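Local coordinates for Lic11098 (Leptospira interrogans serogroup Icterohaemorrhagiae serovar copenhageni, PDB 4U08), which is of unknown function but, as a leucine-rich repeat solenoid from a pathogen, probably acts in binding other proteins and is possibly a virulence factor, at residues Q146-L151 with H167-V172. Residues are numbered along the deposited sequence; the frame is centred on the assembly and turned at random.
Sequences QFNSIL and HNQLNV. With ZN (zinc ion), chain G.
Two loops that follow neighbouring parallel strands, 139-141 and 162-164, lie side by side here as a worked example of how the recurrent asparagine of a leucine-rich repeat solenoid bonds the main chain of adjacent turns. At one end, His167 NE2 binds zinc at 2.1 Å, together with His190 and a water.

Backbone polarity is met first by Asn168, whose CB points toward 146-151, with CG anti to its own carbonyl carbon (chi1 -84°). Its OD1 accepts the N-H of Phe147 at 3.2 Å, nearly straight at 164° though with the donor above the carbonyl plane, while ND2 donates to the carbonyls of Leu142 and Leu165. A shorter bond returns across the loops, from Gln169 N to Phe147 O at 2.8 Å, and a water joins Ile150 N to Val172 O. Asn191, the next copy, accepts from Leu170 N.

Apolar packing lies alongside. Leu170 sends CD2 to within 3.6 Å of Ser149 CA and 4.2 Å of Phe147 CB, whereas CD1 of Ile150 sits over one face of the Phe147 ring, near its rim. Separately, the exposed Asn148 amide lies beside the bent Gln169 chain, without a hydrogen bond.

Both ends of the buried Asn168 amide are thus engaged by main-chain groups, which fixes its rotation and ties successive turns together.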
# COMPACT_ATOMS: atom_id res chain seq x y z
N GLN A 146 -14.56 -9.14 8.20
CA GLN A 146 -15.41 -8.43 9.16
C GLN A 146 -14.72 -8.27 10.52
O GLN A 146 -15.39 -8.34 11.56
CB GLN A 146 -16.78 -9.13 9.30
CG GLN A 146 -17.67 -8.98 8.07
CD GLN A 146 -18.57 -10.18 7.84
OE1 GLN A 146 -18.45 -11.24 8.48
NE2 GLN A 146 -19.50 -10.03 6.91
N PHE A 147 -13.40 -8.02 10.52
CA PHE A 147 -12.66 -7.79 11.75
C PHE A 147 -12.89 -6.38 12.30
O PHE A 147 -12.52 -5.39 11.65
CB PHE A 147 -11.15 -8.04 11.55
CG PHE A 147 -10.76 -9.48 11.30
CD1 PHE A 147 -10.59 -10.37 12.37
CD2 PHE A 147 -10.54 -9.94 10.01
CE1 PHE A 147 -10.19 -11.69 12.13
CE2 PHE A 147 -10.16 -11.26 9.77
CZ PHE A 147 -10.00 -12.14 10.84
N ASN A 148 -13.46 -6.30 13.52
CA ASN A 148 -13.69 -5.04 14.24
C ASN A 148 -12.46 -4.78 15.06
O ASN A 148 -12.19 -3.64 15.43
CB ASN A 148 -14.91 -5.17 15.16
CG ASN A 148 -16.19 -5.40 14.40
OD1 ASN A 148 -16.53 -4.68 13.46
ND2 ASN A 148 -16.92 -6.42 14.78
N SER A 149 -11.72 -5.86 15.34
CA SER A 149 -10.47 -5.85 16.07
C SER A 149 -9.68 -7.06 15.63
O SER A 149 -10.24 -7.99 15.05
CB SER A 149 -10.71 -5.83 17.58
OG SER A 149 -11.46 -6.97 17.94
N ILE A 150 -8.37 -7.01 15.78
CA ILE A 150 -7.51 -8.13 15.39
C ILE A 150 -6.81 -8.64 16.66
O ILE A 150 -6.29 -7.84 17.43
CB ILE A 150 -6.56 -7.78 14.19
CG1 ILE A 150 -5.72 -9.00 13.70
CG2 ILE A 150 -5.67 -6.56 14.46
CD1 ILE A 150 -6.50 -10.08 12.94
N LEU A 151 -6.90 -9.96 16.90
CA LEU A 151 -6.34 -10.64 18.08
C LEU A 151 -4.86 -10.31 18.27
O LEU A 151 -4.14 -10.19 17.29
CB LEU A 151 -6.62 -12.16 18.04
CG LEU A 151 -5.76 -13.10 17.18
CD1 LEU A 151 -6.14 -14.56 17.46
CD2 LEU A 151 -5.91 -12.83 15.67
N HIS A 167 -9.66 -2.96 4.35
CA HIS A 167 -11.12 -3.11 4.18
C HIS A 167 -11.75 -4.01 5.25
O HIS A 167 -12.48 -4.94 4.94
CB HIS A 167 -11.46 -3.59 2.76
CG HIS A 167 -11.04 -2.60 1.72
ND1 HIS A 167 -9.78 -2.64 1.15
CD2 HIS A 167 -11.72 -1.55 1.20
CE1 HIS A 167 -9.73 -1.61 0.32
NE2 HIS A 167 -10.88 -0.94 0.30
N ASN A 168 -11.43 -3.73 6.49
CA ASN A 168 -12.04 -4.39 7.64
C ASN A 168 -12.72 -3.28 8.40
O ASN A 168 -12.98 -2.22 7.81
CB ASN A 168 -11.01 -5.18 8.46
CG ASN A 168 -10.79 -6.53 7.88
OD1 ASN A 168 -11.67 -7.38 7.93
ND2 ASN A 168 -9.65 -6.75 7.23
N GLN A 169 -13.02 -3.48 9.68
CA GLN A 169 -13.66 -2.40 10.42
C GLN A 169 -12.86 -2.02 11.65
O GLN A 169 -13.43 -1.58 12.65
CB GLN A 169 -15.15 -2.72 10.72
CG GLN A 169 -15.51 -4.20 10.52
CD GLN A 169 -16.34 -4.45 9.29
OE1 GLN A 169 -17.56 -4.62 9.37
NE2 GLN A 169 -15.68 -4.52 8.13
N LEU A 170 -11.50 -2.07 11.54
CA LEU A 170 -10.59 -1.73 12.64
C LEU A 170 -10.63 -0.29 13.08
O LEU A 170 -10.44 0.60 12.27
CB LEU A 170 -9.12 -2.14 12.32
CG LEU A 170 -8.89 -3.58 11.89
CD1 LEU A 170 -7.42 -3.78 11.47
CD2 LEU A 170 -9.23 -4.55 13.00
N ASN A 171 -10.80 -0.05 14.39
CA ASN A 171 -10.76 1.31 14.93
C ASN A 171 -9.38 1.53 15.53
O ASN A 171 -8.88 2.66 15.57
CB ASN A 171 -11.80 1.51 16.04
CG ASN A 171 -13.14 0.90 15.76
OD1 ASN A 171 -13.48 -0.16 16.30
ND2 ASN A 171 -13.91 1.51 14.90
N VAL A 172 -8.79 0.43 16.04
CA VAL A 172 -7.51 0.46 16.76
C VAL A 172 -6.70 -0.79 16.38
O VAL A 172 -7.25 -1.77 15.90
CB VAL A 172 -7.80 0.54 18.30
CG1 VAL A 172 -6.56 0.27 19.13
CG2 VAL A 172 -8.37 1.89 18.71
ZN ZN G . -11.26 1.05 -0.12
O HOH W 1 -7.67 -4.35 16.82
O HOH W 2 -9.40 2.24 -0.25